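Local structure of chitosanase (Gynuella sunshinyii YC6258, 6X2Q) at residues 10-15 with 41-46; 15-20 with 236-241; 25-30 with 108-113. The protein probably hydrolyses chitosan as a glycoside hydrolase of family 46, and here holds a chain of glucosamine units in its substrate cleft. All blocks are in the same frame, centred on the assembly; numbering follows the deposited sequence.

Contact 1. Residues 10-15 with 41-46; sequences LADQII and AGRAGF. With GCS (2-amino-2-deoxy-beta-D-glucopyranose), chain C.
The guanidinium of Arg43 meets the carboxylate of Asp12 with the two planes almost perpendicular, 82° apart. Asp12 OD1 and a bridging water both lie at the guanidinium edge, in its plane, whereas OD2 approaches obliquely. This meeting joins helix 5-20 to the tip of a beta hairpin, in which a type I turn from Gly42 to Gly45 links strands 39-41 and 46-47. The charge pairing is long: Asp12 OD2 stands 3.5 Å from Arg43 NH2. The water closes the gap beside it, donating to Asp12 OD1 at 3.1 Å and accepting from Arg43 NH2 at 3.0 Å. Each charge also has a stronger partner behind it, Arg8 for Asp12 and Asp111 for Arg43, so the pair is one link in a chain of alternating charges. Arg43 reaches across because its CG sits between the backbone N and the carbonyl carbon (chi1 55°) and the chain then bends at chi3 (-66°), bringing NH2 toward the helix. The same turn forms part of the sugar-binding pocket. Ala44 O accepts a weak hydrogen bond from GCS O6 at 3.2 Å, and Gly45 O accepts one from N2 of another glucosamine unit. The sugar whose O6 meets Ala44 O is further held by Gln146, Trp204 and Asp35, and at the turn that O6 lies 3.4 Å from Gly45 CA.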
ATOM      1  N   LEU A  10       3.344  10.904  -8.994  1.00 39.34           N
ATOM      2  CA  LEU A  10       3.996   9.799  -9.677  1.00 39.31           C
ATOM      3  C   LEU A  10       3.918   8.521  -8.844  1.00 37.88           C
ATOM      4  O   LEU A  10       3.471   7.479  -9.329  1.00 37.39           O
ATOM      5  CB  LEU A  10       5.442  10.181  -9.959  1.00 41.51           C
ATOM      6  CG  LEU A  10       6.139   9.912 -11.285  1.00 41.49           C
ATOM      7  CD1 LEU A  10       5.269  10.164 -12.484  1.00 45.34           C
ATOM      8  CD2 LEU A  10       7.317  10.836 -11.325  1.00 45.53           C
ATOM      9  N   ALA A  11       4.333   8.593  -7.577  1.00 35.15           N
ATOM     10  CA  ALA A  11       4.220   7.446  -6.684  1.00 35.66           C
ATOM     11  C   ALA A  11       2.792   6.910  -6.646  1.00 37.92           C
ATOM     12  O   ALA A  11       2.566   5.701  -6.781  1.00 31.44           O
ATOM     13  CB  ALA A  11       4.686   7.832  -5.281  1.00 33.19           C
ATOM     14  N   ASP A  12       1.812   7.804  -6.484  1.00 37.57           N
ATOM     15  CA  ASP A  12       0.425   7.364  -6.383  1.00 37.19           C
ATOM     16  C   ASP A  12      -0.034   6.701  -7.671  1.00 35.96           C
ATOM     17  O   ASP A  12      -0.759   5.703  -7.634  1.00 35.38           O
ATOM     18  CB  ASP A  12      -0.493   8.540  -6.040  1.00 30.56           C
ATOM     19  CG  ASP A  12      -0.287   9.046  -4.624  1.00 40.38           C
ATOM     20  OD1 ASP A  12       0.371   8.337  -3.829  1.00 39.88           O
ATOM     21  OD2 ASP A  12      -0.795  10.147  -4.300  1.00 47.70           O
ATOM     22  N   GLN A  13       0.361   7.243  -8.820  1.00 33.51           N
ATOM     23  CA  GLN A  13      -0.100   6.658 -10.073  1.00 35.87           C
ATOM     24  C   GLN A  13       0.561   5.310 -10.327  1.00 37.16           C
ATOM     25  O   GLN A  13      -0.070   4.400 -10.877  1.00 34.76           O
ATOM     26  CB  GLN A  13       0.152   7.627 -11.223  1.00 35.82           C
ATOM     27  CG  GLN A  13      -0.889   8.725 -11.237  1.00 38.27           C
ATOM     28  CD  GLN A  13      -0.657   9.806 -12.279  1.00 42.04           C
ATOM     29  OE1 GLN A  13       0.198   9.692 -13.158  1.00 43.26           O
ATOM     30  NE2 GLN A  13      -1.432  10.871 -12.180  1.00 47.18           N
ATOM     31  N   ILE A  14       1.820   5.159  -9.901  1.00 37.43           N
ATOM     32  CA  ILE A  14       2.540   3.892 -10.074  1.00 36.01           C
ATOM     33  C   ILE A  14       1.925   2.805  -9.202  1.00 31.99           C
ATOM     34  O   ILE A  14       1.656   1.690  -9.666  1.00 32.12           O
ATOM     35  CB  ILE A  14       4.038   4.073  -9.750  1.00 30.83           C
ATOM     36  CG1 ILE A  14       4.722   4.971 -10.781  1.00 33.13           C
ATOM     37  CG2 ILE A  14       4.729   2.730  -9.645  1.00 29.49           C
ATOM     38  CD1 ILE A  14       6.135   5.394 -10.378  1.00 35.60           C
ATOM     39  N   ILE A  15       1.715   3.111  -7.915  1.00 29.85           N
ATOM     40  CA  ILE A  15       1.148   2.136  -6.991  1.00 29.80           C
ATOM     41  C   ILE A  15      -0.269   1.790  -7.401  1.00 34.18           C
ATOM     42  O   ILE A  15      -0.713   0.640  -7.276  1.00 34.46           O
ATOM     43  CB  ILE A  15       1.216   2.677  -5.553  1.00 29.28           C
ATOM     44  CG1 ILE A  15       2.685   2.806  -5.150  1.00 28.54           C
ATOM     45  CG2 ILE A  15       0.406   1.796  -4.578  1.00 25.38           C
ATOM     46  CD1 ILE A  15       2.895   3.507  -3.836  1.00 30.13           C
ATOM     47  N   ALA A  41     -10.954  -2.385   0.177  1.00 35.85           N
ATOM     48  CA  ALA A  41     -11.611  -1.221  -0.409  1.00 37.24           C
ATOM     49  C   ALA A  41     -10.688  -0.009  -0.444  1.00 35.81           C
ATOM     50  O   ALA A  41      -9.760   0.121   0.366  1.00 34.86           O
ATOM     51  CB  ALA A  41     -12.898  -0.857   0.356  1.00 33.97           C
ATOM     52  N   GLY A  42     -10.970   0.887  -1.393  1.00 34.79           N
ATOM     53  CA  GLY A  42     -10.383   2.210  -1.401  1.00 35.48           C
ATOM     54  C   GLY A  42      -9.079   2.300  -2.162  1.00 37.02           C
ATOM     55  O   GLY A  42      -8.593   1.351  -2.781  1.00 33.44           O
ATOM     56  N   ARG A  43      -8.497   3.493  -2.097  1.00 32.41           N
ATOM     57  CA  ARG A  43      -7.298   3.784  -2.868  1.00 34.13           C
ATOM     58  C   ARG A  43      -6.077   3.064  -2.325  1.00 33.23           C
ATOM     59  O   ARG A  43      -5.111   2.869  -3.064  1.00 31.00           O
ATOM     60  CB  ARG A  43      -7.041   5.290  -2.883  1.00 32.91           C
ATOM     61  CG  ARG A  43      -6.970   5.894  -1.496  1.00 32.36           C
ATOM     62  CD  ARG A  43      -6.410   7.313  -1.540  1.00 33.66           C
ATOM     63  NE  ARG A  43      -5.018   7.308  -1.962  1.00 34.51           N
ATOM     64  CZ  ARG A  43      -4.226   8.365  -1.929  1.00 36.85           C
ATOM     65  NH1 ARG A  43      -4.702   9.526  -1.492  1.00 31.38           N
ATOM     66  NH2 ARG A  43      -2.958   8.253  -2.336  1.00 35.71           N
ATOM     67  N   ALA A  44      -6.091   2.680  -1.049  1.00 35.41           N
ATOM     68  CA  ALA A  44      -4.976   1.956  -0.455  1.00 34.59           C
ATOM     69  C   ALA A  44      -5.349   0.537  -0.046  1.00 36.38           C
ATOM     70  O   ALA A  44      -4.589  -0.109   0.683  1.00 36.12           O
ATOM     71  CB  ALA A  44      -4.434   2.710   0.757  1.00 34.42           C
ATOM     72  N   GLY A  45      -6.495   0.036  -0.479  1.00 35.29           N
ATOM     73  CA  GLY A  45      -6.865  -1.316  -0.105  1.00 36.03           C
ATOM     74  C   GLY A  45      -7.121  -1.445   1.385  1.00 37.64           C
ATOM     75  O   GLY A  45      -6.567  -2.336   2.045  1.00 34.44           O
ATOM     76  N   PHE A  46      -7.922  -0.532   1.938  1.00 28.89           N
ATOM     77  CA  PHE A  46      -8.371  -0.709   3.308  1.00 35.28           C
ATOM     78  C   PHE A  46      -9.177  -2.006   3.398  1.00 33.43           C
ATOM     79  O   PHE A  46      -9.783  -2.455   2.421  1.00 34.57           O
ATOM     80  CB  PHE A  46      -9.206   0.493   3.776  1.00 35.36           C
ATOM     81  CG  PHE A  46      -8.650   1.840   3.358  1.00 29.82           C
ATOM     82  CD1 PHE A  46      -7.581   2.415   4.041  1.00 31.12           C
ATOM     83  CD2 PHE A  46      -9.218   2.540   2.297  1.00 29.58           C
ATOM     84  CE1 PHE A  46      -7.078   3.668   3.663  1.00 32.11           C
ATOM     85  CE2 PHE A  46      -8.724   3.799   1.901  1.00 30.41           C
ATOM     86  CZ  PHE A  46      -7.661   4.370   2.593  1.00 25.21           C
TER
HETATM   87  C1  GCS C 304      -4.747  -6.564  -0.600  1.00 49.11           C
HETATM   88  C2  GCS C 304      -3.455  -7.449  -0.159  1.00 44.14           C
HETATM   89  C3  GCS C 304      -3.004  -6.644   1.159  1.00 39.32           C
HETATM   90  C4  GCS C 304      -3.055  -5.077   1.131  1.00 44.32           C
HETATM   91  C5  GCS C 304      -4.037  -4.214   0.321  1.00 45.05           C
HETATM   92  C6  GCS C 304      -3.380  -3.206  -0.077  1.00 43.90           C
HETATM   93  N2  GCS C 304      -3.706  -8.759   0.055  1.00 48.73           N
HETATM   94  O1  GCS C 304      -5.043  -7.137  -1.808  1.00 53.74           O
HETATM   95  O3  GCS C 304      -1.584  -6.903   1.150  1.00 37.46           O
HETATM   96  O5  GCS C 304      -4.548  -5.197  -0.670  1.00 45.65           O
HETATM   97  O6  GCS C 304      -3.981  -2.625  -1.247  1.00 47.33           O
HETATM   98  O   HOH W   1      -1.196   5.901  -2.760  1.00 30.00           O

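Contact 2. Residues 15-20 with 236-241; sequences ISIFAN and DVFILP. Unlike the reference sequence in segment 15-20: Ala19 (reference Glu).
Ile17 lies over one face of the Phe238 ring, and its terminal methyl is shared between that ring and Leu240. The arrangement is helix-on-hairpin packing: helix 5-20 rests on the two-stranded antiparallel sheet formed by 229-231 and 238-240, close to the C-terminus of the chain. The side chains of Ile17 and Phe238 run at a slant to each other, and the isoleucine lies over the CG-CD2 side of the ring. Ile17 CD1 is 3.6 Å from Phe238 CG, and further out along the ring Ile17 CG1 is 3.9 Å from Phe238 CD2. The branch methyl contributes on the same flank, with Ile17 CG2 at 4.1 Å from Phe238 CD2. An extended chain (chi2 165°) carries CD1 outward from the helix, far enough to reach the base of the ring: Ile17 CD1 is also 3.6 Å from Phe238 CB. Strand alternation explains the second partner. Phe238 and Leu240, two residues apart, both direct their CB toward the helix, while Ile239 between them turns its own away. Ile231 of the partner strand touches both Ile17 and Leu240, widening the apolar patch, and Asn21 and Pro23 border Phe238. Polar ties lie at the margins, where Trp234 NE1 donates to Phe18 O and Asn21 ND2 to Asp236 OD2. Within the patch, the forked end of Leu240 receives the isoleucine methyl with both branches, Ile17 CD1 being 3.9 Å from Leu240 CD1 and 4.1 Å from Leu240 CD2.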
ATOM      1  N   ILE A  15       1.715   3.111  -7.915  1.00 29.85           N
ATOM      2  CA  ILE A  15       1.148   2.136  -6.991  1.00 29.80           C
ATOM      3  C   ILE A  15      -0.269   1.790  -7.401  1.00 34.18           C
ATOM      4  O   ILE A  15      -0.713   0.640  -7.276  1.00 34.46           O
ATOM      5  CB  ILE A  15       1.216   2.677  -5.553  1.00 29.28           C
ATOM      6  CG1 ILE A  15       2.685   2.806  -5.150  1.00 28.54           C
ATOM      7  CG2 ILE A  15       0.406   1.796  -4.578  1.00 25.38           C
ATOM      8  CD1 ILE A  15       2.895   3.507  -3.836  1.00 30.13           C
ATOM      9  N   SER A  16      -1.008   2.782  -7.896  1.00 34.28           N
ATOM     10  CA  SER A  16      -2.333   2.498  -8.420  1.00 38.42           C
ATOM     11  C   SER A  16      -2.257   1.492  -9.570  1.00 36.05           C
ATOM     12  O   SER A  16      -3.040   0.536  -9.626  1.00 36.55           O
ATOM     13  CB  SER A  16      -3.003   3.802  -8.852  1.00 34.85           C
ATOM     14  OG  SER A  16      -4.342   3.558  -9.230  1.00 43.98           O
ATOM     15  N   ILE A  17      -1.302   1.678 -10.482  1.00 37.46           N
ATOM     16  CA  ILE A  17      -1.102   0.709 -11.556  1.00 36.35           C
ATOM     17  C   ILE A  17      -0.691  -0.641 -10.984  1.00 36.46           C
ATOM     18  O   ILE A  17      -1.205  -1.685 -11.396  1.00 32.85           O
ATOM     19  CB  ILE A  17      -0.065   1.233 -12.566  1.00 38.47           C
ATOM     20  CG1 ILE A  17      -0.651   2.379 -13.392  1.00 35.99           C
ATOM     21  CG2 ILE A  17       0.416   0.102 -13.483  1.00 37.35           C
ATOM     22  CD1 ILE A  17       0.392   3.180 -14.153  1.00 33.98           C
ATOM     23  N   PHE A  18       0.225  -0.639 -10.013  1.00 35.16           N
ATOM     24  CA  PHE A  18       0.654  -1.882  -9.389  1.00 35.74           C
ATOM     25  C   PHE A  18      -0.536  -2.701  -8.934  1.00 37.27           C
ATOM     26  O   PHE A  18      -0.584  -3.916  -9.145  1.00 43.81           O
ATOM     27  CB  PHE A  18       1.568  -1.597  -8.196  1.00 33.33           C
ATOM     28  CG  PHE A  18       2.969  -1.231  -8.577  1.00 34.84           C
ATOM     29  CD1 PHE A  18       3.374  -1.274  -9.905  1.00 30.62           C
ATOM     30  CD2 PHE A  18       3.878  -0.833  -7.609  1.00 31.11           C
ATOM     31  CE1 PHE A  18       4.652  -0.914 -10.266  1.00 30.54           C
ATOM     32  CE2 PHE A  18       5.167  -0.486  -7.959  1.00 30.11           C
ATOM     33  CZ  PHE A  18       5.565  -0.534  -9.293  1.00 29.56           C
ATOM     34  N   ALA A  19      -1.512  -2.049  -8.325  1.00 39.72           N
ATOM     35  CA  ALA A  19      -2.581  -2.750  -7.640  1.00 41.08           C
ATOM     36  C   ALA A  19      -3.815  -2.953  -8.507  1.00 43.11           C
ATOM     37  O   ALA A  19      -4.507  -3.959  -8.351  1.00 43.51           O
ATOM     38  CB  ALA A  19      -2.963  -1.986  -6.373  1.00 37.87           C
ATOM     39  N   ASN A  20      -4.112  -2.021  -9.419  1.00 42.49           N
ATOM     40  CA  ASN A  20      -5.378  -2.032 -10.148  1.00 37.75           C
ATOM     41  C   ASN A  20      -5.219  -1.837 -11.649  1.00 39.06           C
ATOM     42  O   ASN A  20      -6.229  -1.685 -12.343  1.00 38.95           O
ATOM     43  CB  ASN A  20      -6.308  -0.948  -9.599  1.00 42.96           C
ATOM     44  CG  ASN A  20      -6.642  -1.162  -8.143  1.00 49.49           C
ATOM     45  OD1 ASN A  20      -6.678  -0.217  -7.358  1.00 46.69           O
ATOM     46  ND2 ASN A  20      -6.869  -2.423  -7.767  1.00 47.91           N
ATOM     47  N   ASP A 236      -0.043  -3.829 -20.008  1.00 50.99           N
ATOM     48  CA  ASP A 236      -0.384  -2.505 -20.518  1.00 52.95           C
ATOM     49  C   ASP A 236       0.730  -1.510 -20.215  1.00 49.73           C
ATOM     50  O   ASP A 236       1.249  -1.468 -19.095  1.00 48.81           O
ATOM     51  CB  ASP A 236      -1.693  -2.029 -19.900  1.00 50.10           C
ATOM     52  CG  ASP A 236      -2.814  -3.001 -20.120  1.00 55.12           C
ATOM     53  OD1 ASP A 236      -3.561  -2.830 -21.104  1.00 58.65           O
ATOM     54  OD2 ASP A 236      -2.933  -3.946 -19.312  1.00 60.16           O
ATOM     55  N   VAL A 237       1.091  -0.703 -21.209  1.00 47.88           N
ATOM     56  CA  VAL A 237       2.183   0.254 -21.065  1.00 48.10           C
ATOM     57  C   VAL A 237       1.607   1.601 -20.663  1.00 48.85           C
ATOM     58  O   VAL A 237       0.696   2.120 -21.322  1.00 46.98           O
ATOM     59  CB  VAL A 237       3.000   0.370 -22.361  1.00 47.51           C
ATOM     60  CG1 VAL A 237       4.137   1.367 -22.182  1.00 51.03           C
ATOM     61  CG2 VAL A 237       3.551  -0.982 -22.749  1.00 51.92           C
ATOM     62  N   PHE A 238       2.133   2.160 -19.572  1.00 42.72           N
ATOM     63  CA  PHE A 238       1.741   3.475 -19.083  1.00 43.24           C
ATOM     64  C   PHE A 238       2.964   4.369 -19.064  1.00 43.44           C
ATOM     65  O   PHE A 238       4.029   3.952 -18.598  1.00 46.43           O
ATOM     66  CB  PHE A 238       1.147   3.405 -17.678  1.00 37.87           C
ATOM     67  CG  PHE A 238      -0.236   2.857 -17.638  1.00 41.84           C
ATOM     68  CD1 PHE A 238      -1.314   3.640 -18.026  1.00 38.41           C
ATOM     69  CD2 PHE A 238      -0.468   1.553 -17.214  1.00 40.68           C
ATOM     70  CE1 PHE A 238      -2.600   3.136 -17.990  1.00 37.55           C
ATOM     71  CE2 PHE A 238      -1.753   1.043 -17.180  1.00 39.34           C
ATOM     72  CZ  PHE A 238      -2.817   1.838 -17.572  1.00 36.57           C
ATOM     73  N   ILE A 239       2.816   5.586 -19.569  1.00 38.77           N
ATOM     74  CA  ILE A 239       3.853   6.606 -19.469  1.00 46.30           C
ATOM     75  C   ILE A 239       3.366   7.645 -18.469  1.00 47.31           C
ATOM     76  O   ILE A 239       2.283   8.225 -18.635  1.00 42.34           O
ATOM     77  CB  ILE A 239       4.179   7.238 -20.832  1.00 42.54           C
ATOM     78  CG1 ILE A 239       4.696   6.176 -21.797  1.00 47.84           C
ATOM     79  CG2 ILE A 239       5.260   8.288 -20.665  1.00 39.66           C
ATOM     80  CD1 ILE A 239       6.090   5.653 -21.446  1.00 44.20           C
ATOM     81  N   LEU A 240       4.157   7.862 -17.422  1.00 49.20           N
ATOM     82  CA  LEU A 240       3.805   8.726 -16.309  1.00 44.81           C
ATOM     83  C   LEU A 240       4.764   9.903 -16.235  1.00 45.75           C
ATOM     84  O   LEU A 240       5.935   9.777 -16.607  1.00 46.94           O
ATOM     85  CB  LEU A 240       3.834   7.957 -14.985  1.00 42.49           C
ATOM     86  CG  LEU A 240       3.065   6.639 -15.047  1.00 43.29           C
ATOM     87  CD1 LEU A 240       3.242   5.881 -13.766  1.00 40.28           C
ATOM     88  CD2 LEU A 240       1.597   6.904 -15.328  1.00 44.69           C
ATOM     89  N   PRO A 241       4.299  11.069 -15.763  1.00 44.94           N
ATOM     90  CA  PRO A 241       2.932  11.308 -15.280  1.00 49.57           C
ATOM     91  C   PRO A 241       1.914  11.415 -16.419  1.00 55.67           C
ATOM     92  O   PRO A 241       2.277  11.805 -17.530  1.00 57.18           O
ATOM     93  CB  PRO A 241       3.054  12.641 -14.528  1.00 53.89           C
ATOM     94  CG  PRO A 241       4.194  13.355 -15.214  1.00 47.40           C
ATOM     95  CD  PRO A 241       5.148  12.274 -15.678  1.00 47.96           C
TER

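Contact 3. Residues 25-30 with 108-113; sequences LQYGYA and QVQDDV
Tyr27 and Asp111 make the tight half of this contact: Tyr27 OH donates to Asp111 OD1 over a short 2.5 Å, and OD1 accepts with its syn lone pair, on the side of the other carboxylate oxygen. The acceptor lies at the ring's edge, near its plane, and OD1 is also 3.3 Å from Tyr27 CE1. The two side chains cross at about a right angle, with ring and carboxylate planes 67° apart. Arg43 NH1 forms a salt bridge with the same OD1, so one carboxylate oxygen receives both a phenol and a guanidinium; this crowding of donors would be expected to stabilise its negative charge. Beside it, Gln110 reaches the other end of the tyrosine. Its NE2 gives a weak though fairly straight bond to Tyr27 O, 3.3 Å long with an angle of 164° at the hydrogen, while its OE1 accepts from the backbone N of Arg43. Tyr27 O is also met by Trp97 NE1. Tyr27 occupies a type I turn from Gln26 to Tyr29, on the loop that leads from helix 5-20 into the three-stranded sheet. The partner residues lie on helix 104-129, the longest helix of this lysozyme-clan fold. Packing is looser alongside the amide, where Gln110 OE1 stays 3.7 Å from Tyr27 CD1. On the exposed side of the helix, Gln108 directs its CB away from the loop and reaches one turn forward along its own helix: Gln108 NE2, lying above the Asp112 carboxylate plane, donates to Asp112 OD1 at 2.8 Å.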
ATOM      1  N   LEU A  25      -6.637   6.615  -9.089  1.00 42.49           N
ATOM      2  CA  LEU A  25      -6.853   6.072  -7.754  1.00 42.28           C
ATOM      3  C   LEU A  25      -8.261   5.489  -7.641  1.00 41.99           C
ATOM      4  O   LEU A  25      -9.245   6.115  -8.050  1.00 39.72           O
ATOM      5  CB  LEU A  25      -6.624   7.169  -6.706  1.00 41.85           C
ATOM      6  CG  LEU A  25      -5.193   7.585  -6.322  1.00 41.73           C
ATOM      7  CD1 LEU A  25      -4.346   6.372  -5.963  1.00 45.44           C
ATOM      8  CD2 LEU A  25      -4.518   8.375  -7.427  1.00 47.50           C
ATOM      9  N   GLN A  26      -8.365   4.276  -7.094  1.00 37.80           N
ATOM     10  CA  GLN A  26      -9.649   3.568  -7.038  1.00 40.02           C
ATOM     11  C   GLN A  26     -10.295   3.803  -5.671  1.00 37.18           C
ATOM     12  O   GLN A  26     -10.308   2.942  -4.792  1.00 37.12           O
ATOM     13  CB  GLN A  26      -9.456   2.082  -7.338  1.00 38.12           C
ATOM     14  CG  GLN A  26      -8.946   1.786  -8.750  1.00 38.71           C
ATOM     15  CD  GLN A  26      -9.822   2.397  -9.823  1.00 45.06           C
ATOM     16  OE1 GLN A  26     -10.931   1.926 -10.085  1.00 48.02           O
ATOM     17  NE2 GLN A  26      -9.335   3.471 -10.442  1.00 46.09           N
ATOM     18  N   TYR A  27     -10.830   5.012  -5.489  1.00 35.92           N
ATOM     19  CA  TYR A  27     -11.507   5.331  -4.236  1.00 32.11           C
ATOM     20  C   TYR A  27     -12.744   4.457  -4.041  1.00 31.72           C
ATOM     21  O   TYR A  27     -13.049   4.045  -2.917  1.00 28.84           O
ATOM     22  CB  TYR A  27     -11.905   6.809  -4.211  1.00 34.89           C
ATOM     23  CG  TYR A  27     -10.766   7.803  -4.004  1.00 32.97           C
ATOM     24  CD1 TYR A  27     -10.354   8.163  -2.723  1.00 31.17           C
ATOM     25  CD2 TYR A  27     -10.130   8.397  -5.091  1.00 33.53           C
ATOM     26  CE1 TYR A  27      -9.317   9.067  -2.526  1.00 32.02           C
ATOM     27  CE2 TYR A  27      -9.092   9.302  -4.914  1.00 36.54           C
ATOM     28  CZ  TYR A  27      -8.690   9.642  -3.621  1.00 38.07           C
ATOM     29  OH  TYR A  27      -7.658  10.558  -3.424  1.00 33.17           O
ATOM     30  N   GLY A  28     -13.477   4.172  -5.127  1.00 31.38           N
ATOM     31  CA  GLY A  28     -14.724   3.433  -5.076  1.00 32.19           C
ATOM     32  C   GLY A  28     -14.601   1.922  -5.145  1.00 37.07           C
ATOM     33  O   GLY A  28     -15.619   1.218  -5.178  1.00 38.56           O
ATOM     34  N   TYR A  29     -13.379   1.400  -5.175  1.00 35.81           N
ATOM     35  CA  TYR A  29     -13.162  -0.035  -5.272  1.00 36.75           C
ATOM     36  C   TYR A  29     -13.552  -0.710  -3.964  1.00 35.43           C
ATOM     37  O   TYR A  29     -13.241  -0.214  -2.876  1.00 37.20           O
ATOM     38  CB  TYR A  29     -11.688  -0.302  -5.613  1.00 38.41           C
ATOM     39  CG  TYR A  29     -11.247  -1.755  -5.615  1.00 42.34           C
ATOM     40  CD1 TYR A  29     -11.073  -2.459  -4.421  1.00 41.31           C
ATOM     41  CD2 TYR A  29     -10.951  -2.413  -6.809  1.00 47.32           C
ATOM     42  CE1 TYR A  29     -10.654  -3.775  -4.415  1.00 43.38           C
ATOM     43  CE2 TYR A  29     -10.526  -3.737  -6.812  1.00 40.22           C
ATOM     44  CZ  TYR A  29     -10.379  -4.407  -5.609  1.00 45.51           C
ATOM     45  OH  TYR A  29      -9.963  -5.718  -5.577  1.00 52.77           O
ATOM     46  N   ALA A  30     -14.214  -1.861  -4.072  1.00 34.67           N
ATOM     47  CA  ALA A  30     -14.593  -2.648  -2.899  1.00 37.76           C
ATOM     48  C   ALA A  30     -14.855  -4.077  -3.346  1.00 42.24           C
ATOM     49  O   ALA A  30     -15.774  -4.312  -4.137  1.00 38.36           O
ATOM     50  CB  ALA A  30     -15.832  -2.062  -2.218  1.00 33.29           C
ATOM     51  N   GLN A 108     -11.483  12.378   0.741  1.00 29.69           N
ATOM     52  CA  GLN A 108     -10.505  13.106   1.544  1.00 32.76           C
ATOM     53  C   GLN A 108     -10.132  12.328   2.801  1.00 31.66           C
ATOM     54  O   GLN A 108      -8.953  12.272   3.173  1.00 31.31           O
ATOM     55  CB  GLN A 108     -11.049  14.497   1.904  1.00 28.47           C
ATOM     56  CG  GLN A 108     -10.102  15.352   2.754  1.00 27.84           C
ATOM     57  CD  GLN A 108      -8.777  15.646   2.047  1.00 35.22           C
ATOM     58  OE1 GLN A 108      -8.757  16.227   0.967  1.00 30.04           O
ATOM     59  NE2 GLN A 108      -7.669  15.234   2.660  1.00 34.58           N
ATOM     60  N   VAL A 109     -11.121  11.708   3.459  1.00 29.65           N
ATOM     61  CA  VAL A 109     -10.834  10.865   4.620  1.00 27.76           C
ATOM     62  C   VAL A 109      -9.892   9.726   4.232  1.00 28.77           C
ATOM     63  O   VAL A 109      -8.958   9.389   4.969  1.00 25.56           O
ATOM     64  CB  VAL A 109     -12.148  10.333   5.238  1.00 32.16           C
ATOM     65  CG1 VAL A 109     -11.867   9.292   6.330  1.00 27.03           C
ATOM     66  CG2 VAL A 109     -12.987  11.477   5.808  1.00 28.95           C
ATOM     67  N   GLN A 110     -10.124   9.115   3.068  1.00 26.35           N
ATOM     68  CA  GLN A 110      -9.209   8.086   2.581  1.00 29.47           C
ATOM     69  C   GLN A 110      -7.798   8.643   2.401  1.00 31.02           C
ATOM     70  O   GLN A 110      -6.815   7.966   2.727  1.00 29.02           O
ATOM     71  CB  GLN A 110      -9.727   7.513   1.268  1.00 25.05           C
ATOM     72  CG  GLN A 110     -10.994   6.697   1.405  1.00 31.40           C
ATOM     73  CD  GLN A 110     -11.323   5.948   0.123  1.00 36.83           C
ATOM     74  OE1 GLN A 110     -10.452   5.272  -0.451  1.00 33.19           O
ATOM     75  NE2 GLN A 110     -12.577   6.066  -0.337  1.00 30.06           N
ATOM     76  N   ASP A 111      -7.683   9.886   1.903  1.00 26.94           N
ATOM     77  CA  ASP A 111      -6.361  10.496   1.737  1.00 33.18           C
ATOM     78  C   ASP A 111      -5.702  10.703   3.090  1.00 32.37           C
ATOM     79  O   ASP A 111      -4.503  10.442   3.256  1.00 32.69           O
ATOM     80  CB  ASP A 111      -6.454  11.843   1.003  1.00 26.85           C
ATOM     81  CG  ASP A 111      -6.956  11.716  -0.434  1.00 36.75           C
ATOM     82  OD1 ASP A 111      -6.857  10.617  -1.019  1.00 34.60           O
ATOM     83  OD2 ASP A 111      -7.479  12.718  -0.985  1.00 38.56           O
ATOM     84  N   ASP A 112      -6.469  11.186   4.068  1.00 28.48           N
ATOM     85  CA  ASP A 112      -5.900  11.445   5.384  1.00 33.61           C
ATOM     86  C   ASP A 112      -5.422  10.152   6.026  1.00 31.70           C
ATOM     87  O   ASP A 112      -4.327  10.098   6.594  1.00 29.82           O
ATOM     88  CB  ASP A 112      -6.927  12.142   6.289  1.00 37.25           C
ATOM     89  CG  ASP A 112      -7.300  13.561   5.810  1.00 42.71           C
ATOM     90  OD1 ASP A 112      -6.587  14.138   4.955  1.00 37.68           O
ATOM     91  OD2 ASP A 112      -8.319  14.102   6.317  1.00 46.38           O
ATOM     92  N   VAL A 113      -6.232   9.098   5.950  1.00 31.63           N
ATOM     93  CA  VAL A 113      -5.821   7.824   6.532  1.00 31.05           C
ATOM     94  C   VAL A 113      -4.582   7.285   5.831  1.00 29.96           C
ATOM     95  O   VAL A 113      -3.630   6.847   6.492  1.00 30.44           O
ATOM     96  CB  VAL A 113      -6.980   6.819   6.494  1.00 32.86           C
ATOM     97  CG1 VAL A 113      -6.496   5.473   6.939  1.00 33.92           C
ATOM     98  CG2 VAL A 113      -8.115   7.308   7.371  1.00 33.31           C
TER

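How the contacts relate
Contact 1 lies between the other two, its centre about 10 Å from that of contact 2 and about 8 Å from that of contact 3, which are themselves about 17 Å apart. Helix 5-20 carries it into contact 2: the two share Ile15, and Ile14 CG1 packs 3.5 Å from Leu240 CD1. Toward contact 3 the join is polar, through Arg43 NH1 to Asp111 OD1 at 2.5 Å and probably Gly42 N to Tyr29 O at 2.9 Å. Of the three, only contact 1 includes residues of the sugar pocket, Ala44 and Gly45. The side chain of Gln110 in contact 3 is about 10 Å from a bound glucosamine, and that of Ile17 in contact 2 about 13 Å.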